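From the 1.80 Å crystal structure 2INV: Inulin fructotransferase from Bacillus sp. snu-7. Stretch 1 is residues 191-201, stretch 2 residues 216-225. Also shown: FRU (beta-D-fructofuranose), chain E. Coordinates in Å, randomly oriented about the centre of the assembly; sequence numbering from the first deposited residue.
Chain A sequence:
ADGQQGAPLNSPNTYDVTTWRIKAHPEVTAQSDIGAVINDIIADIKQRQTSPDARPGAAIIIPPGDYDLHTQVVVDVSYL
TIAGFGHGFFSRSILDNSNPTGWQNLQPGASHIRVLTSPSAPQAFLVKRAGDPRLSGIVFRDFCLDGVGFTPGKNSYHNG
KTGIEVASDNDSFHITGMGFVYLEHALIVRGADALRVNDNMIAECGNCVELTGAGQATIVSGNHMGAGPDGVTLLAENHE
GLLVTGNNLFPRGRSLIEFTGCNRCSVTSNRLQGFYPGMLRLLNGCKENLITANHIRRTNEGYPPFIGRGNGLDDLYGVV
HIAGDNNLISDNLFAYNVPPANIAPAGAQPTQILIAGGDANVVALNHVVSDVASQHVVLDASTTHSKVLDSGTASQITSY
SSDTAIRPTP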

# COMPACT_ATOMS: atom_id res chain seq x y z
N GLY A 191 14.00 -13.08 13.12
CA GLY A 191 12.84 -13.63 13.80
C GLY A 191 11.65 -12.69 13.85
O GLY A 191 11.02 -12.51 14.89
N ALA A 192 11.34 -12.08 12.70
CA ALA A 192 10.23 -11.15 12.59
C ALA A 192 8.92 -11.92 12.44
O ALA A 192 8.85 -12.94 11.76
N ASP A 193 7.88 -11.40 13.08
CA ASP A 193 6.56 -12.00 13.09
C ASP A 193 5.54 -10.85 13.01
O ASP A 193 5.51 -9.99 13.89
N ALA A 194 4.75 -10.83 11.94
CA ALA A 194 3.74 -9.80 11.71
C ALA A 194 4.42 -8.44 11.59
O ALA A 194 3.85 -7.41 11.97
N LEU A 195 5.63 -8.46 11.06
CA LEU A 195 6.41 -7.24 10.88
C LEU A 195 5.91 -6.45 9.70
O LEU A 195 5.39 -7.00 8.72
N ARG A 196 6.05 -5.14 9.80
CA ARG A 196 5.65 -4.29 8.72
C ARG A 196 6.71 -3.28 8.40
O ARG A 196 7.14 -2.49 9.25
N VAL A 197 7.12 -3.33 7.14
CA VAL A 197 8.13 -2.46 6.59
C VAL A 197 7.41 -1.87 5.38
O VAL A 197 7.31 -2.52 4.35
N ASN A 198 6.90 -0.66 5.52
CA ASN A 198 6.15 -0.01 4.45
C ASN A 198 6.34 1.50 4.39
O ASN A 198 6.57 2.15 5.41
N ASP A 199 6.24 2.05 3.18
CA ASP A 199 6.36 3.49 2.95
C ASP A 199 7.72 4.06 3.38
O ASP A 199 7.78 5.13 3.99
N ASN A 200 8.81 3.37 3.05
CA ASN A 200 10.15 3.85 3.41
C ASN A 200 11.03 4.12 2.20
O ASN A 200 10.75 3.65 1.09
N MSE A 201 12.10 4.87 2.44
CA MSE A 201 13.09 5.20 1.42
C MSE A 201 14.44 4.70 1.92
O MSE A 201 15.07 5.34 2.77
N GLN A 216 7.44 -14.93 9.95
CA GLN A 216 6.03 -15.25 9.77
C GLN A 216 5.20 -14.02 9.42
O GLN A 216 5.43 -12.94 9.95
N ALA A 217 4.21 -14.24 8.55
CA ALA A 217 3.28 -13.22 8.08
C ALA A 217 3.81 -11.79 8.18
O ALA A 217 3.26 -10.95 8.90
N THR A 218 4.85 -11.52 7.42
CA THR A 218 5.47 -10.21 7.38
C THR A 218 5.04 -9.51 6.10
O THR A 218 4.73 -10.17 5.11
N ILE A 219 5.01 -8.19 6.12
CA ILE A 219 4.63 -7.41 4.96
C ILE A 219 5.68 -6.37 4.65
O ILE A 219 6.11 -5.62 5.53
N VAL A 220 6.10 -6.33 3.39
CA VAL A 220 7.09 -5.37 2.93
C VAL A 220 6.49 -4.78 1.66
O VAL A 220 6.55 -5.39 0.60
N SER A 221 5.90 -3.60 1.79
CA SER A 221 5.27 -2.94 0.66
C SER A 221 5.44 -1.43 0.64
O SER A 221 5.83 -0.82 1.64
N GLY A 222 5.11 -0.83 -0.50
CA GLY A 222 5.20 0.61 -0.67
C GLY A 222 6.56 1.25 -0.43
O GLY A 222 6.64 2.46 -0.18
N ASN A 223 7.63 0.46 -0.52
CA ASN A 223 8.98 0.98 -0.29
C ASN A 223 9.79 1.27 -1.55
O ASN A 223 9.56 0.67 -2.61
N HIS A 224 10.75 2.19 -1.40
CA HIS A 224 11.68 2.62 -2.46
C HIS A 224 13.05 2.06 -2.06
O HIS A 224 13.61 2.50 -1.06
N MSE A 225 13.62 1.11 -2.81
CA MSE A 225 14.94 0.57 -2.41
C MSE A 225 16.02 0.48 -3.49
O MSE A 225 15.77 0.12 -4.64

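Strands 196-198 and 219-221 run parallel, 2° apart in direction, their axes 4.8 Å apart at closest approach. Together the two stretches bury 726 Å². Residues paired in the strands put their side chains on the same face of the sheet, so most lie beside their partner instead of pointing at it. Val197/Val220 and Asn200/Asn223 are like pairs; Arg196/Ile219 and Met201/His224 are not.

Val197 and Val220 share one face of the sheet, and both are in the t rotamer. Val197 CB lies 4.2 Å from Val220 CG2. Leu195 (t, p) and Thr218 (m) both point sideways, and Leu195 CB is 3.7 Å from Thr218 CG2. Arg196 and Ile219 are paired on the other face. Arg196 CG lies 4.0 Å from Ile219 CB. Arg196 has chi1 of -102°, between wells; Ile219 is m, t. Next along that face, Asn198 and Ser221 are both p. Asn198 CB is 4.0 Å from Ser221 OG, a plain contact of paired neighbours, and the end of Asn198 leads away.

Met201 and His224 close this row. Met201 is a selenomethionine with chi angles t, p, p, and its end comes nearer the other stretch. Met201 SE is 3.6 Å from His224 CB and 5.1 Å from the centroid of the His224 ring, in an oblique approach. His224 has chi1 of -89°.

The asparagine pair is the main polar side-chain contact. Asn200 and Asn223 are in register, both with chi1 m. Asn200 ND2 donates to Asn223 OD1 at 2.8 Å, so one hydrogen bond joins the two side-chain amides. The same Asn223 OD1 accepts from Asn200 N, also at 2.8 Å. The other end of the amide serves the backbone: Asn223 ND2 donates to Val197 O at 2.8 Å.

Thr218 OG1 donates to Gln216 O at 3.1 Å within its own stretch.

One water joins the stretches at the turn. Water 1 donates to Asp199 OD1 at 2.6 Å and to Gly222 O at 2.7 Å. Asp199 (t) points away, and the water links its carboxylate to Gly222 O. Gly222 has positive phi, and an ideal CB there would lie 3.6 Å from Asp199 N.

The bound fructose sits at the Asp193 end. Asp193 is t. Asp193 OD1 accepts from FRU O4 at 2.7 Å, and Asp193 OD2 accepts from FRU O3 at 2.6 Å. Asp193 OD1 also lies 3.6 Å from Gln216 CB. Gln216 (m, m) turns its end away from the other stretch, while Gln216 CB is 3.9 Å from FRU O4.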

# COMPACT_ATOMS: atom_id res chain seq x y z
CB ALA A 192 10.44 -10.22 11.41
CB ASP A 193 6.43 -12.83 14.37
CG ASP A 193 5.08 -13.49 14.53
OD1 ASP A 193 4.33 -13.62 13.54
OD2 ASP A 193 4.77 -13.91 15.67
CB ALA A 194 2.73 -9.77 12.85
CB LEU A 195 7.89 -7.56 10.62
CG LEU A 195 8.71 -6.39 10.07
CD1 LEU A 195 8.93 -5.35 11.15
CD2 LEU A 195 10.04 -6.90 9.55
CB ARG A 196 4.35 -3.59 9.03
CG ARG A 196 3.19 -4.23 8.33
CD ARG A 196 1.95 -3.54 8.76
NE ARG A 196 1.82 -3.63 10.20
CZ ARG A 196 1.10 -2.78 10.93
NH1 ARG A 196 0.46 -1.78 10.34
NH2 ARG A 196 1.02 -2.94 12.24
CB VAL A 197 9.35 -3.29 6.18
CG1 VAL A 197 10.39 -2.43 5.50
CG2 VAL A 197 9.95 -3.98 7.41
CB ASN A 198 4.66 -0.30 4.63
CG ASN A 198 4.06 0.47 5.79
OD1 ASN A 198 4.44 0.25 6.94
ND2 ASN A 198 3.14 1.39 5.49
CB ASP A 199 5.24 4.21 3.71
CG ASP A 199 4.84 5.53 3.06
OD1 ASP A 199 5.14 5.72 1.87
OD2 ASP A 199 4.23 6.37 3.75
CB ASN A 200 10.89 2.85 4.31
CG ASN A 200 10.08 2.41 5.50
OD1 ASN A 200 10.11 3.21 6.57
ND2 ASN A 200 9.43 1.36 5.48
CB MSE A 201 13.14 6.71 1.20
CG MSE A 201 14.30 7.19 0.33
SE MSE A 201 14.31 6.43 -1.43
CE MSE A 201 12.97 7.55 -2.24
CB GLN A 216 5.46 -15.90 11.03
CG GLN A 216 6.18 -17.15 11.49
CD GLN A 216 5.79 -18.36 10.68
OE1 GLN A 216 6.54 -19.34 10.60
NE2 GLN A 216 4.63 -18.29 10.05
CB ALA A 217 1.98 -13.33 8.83
CB THR A 218 7.00 -10.34 7.43
OG1 THR A 218 7.39 -10.90 8.70
CG2 THR A 218 7.66 -8.99 7.26
CB ILE A 219 3.29 -6.66 5.16
CG1 ILE A 219 2.13 -7.65 5.33
CG2 ILE A 219 3.03 -5.74 3.97
CD1 ILE A 219 0.82 -6.98 5.65
CB VAL A 220 8.44 -6.05 2.61
CG1 VAL A 220 9.46 -5.01 2.16
CG2 VAL A 220 8.96 -6.80 3.83
CB SER A 221 3.77 -3.27 0.65
OG SER A 221 3.12 -2.66 1.74
CB ASN A 223 9.78 0.00 0.58
CG ASN A 223 9.08 -0.35 1.88
OD1 ASN A 223 9.10 0.57 2.84
ND2 ASN A 223 8.52 -1.44 2.02
CB HIS A 224 11.80 4.14 -2.48
CG HIS A 224 10.80 4.86 -3.33
ND1 HIS A 224 10.78 4.76 -4.71
CD2 HIS A 224 9.85 5.77 -3.02
CE1 HIS A 224 9.86 5.57 -5.20
NE2 HIS A 224 9.28 6.20 -4.19
CB MSE A 225 14.82 -0.84 -1.81
CG MSE A 225 13.98 -0.91 -0.54
SE MSE A 225 13.99 -2.70 0.15
CE MSE A 225 12.14 -2.86 0.61
C1 FRU E . 0.12 -17.53 17.06
C2 FRU E . 1.28 -17.74 16.00
C3 FRU E . 1.97 -16.42 15.55
C4 FRU E . 2.34 -16.64 14.07
C5 FRU E . 1.29 -17.61 13.63
C6 FRU E . 1.80 -18.86 13.11
O1 FRU E . -0.50 -16.66 16.71
O2 FRU E . 2.09 -18.78 16.51
O3 FRU E . 2.88 -15.55 16.18
O4 FRU E . 2.40 -15.43 13.33
O5 FRU E . 0.57 -18.07 14.83
O6 FRU E . 1.45 -19.75 12.31
O HOH W 1 4.40 4.02 0.00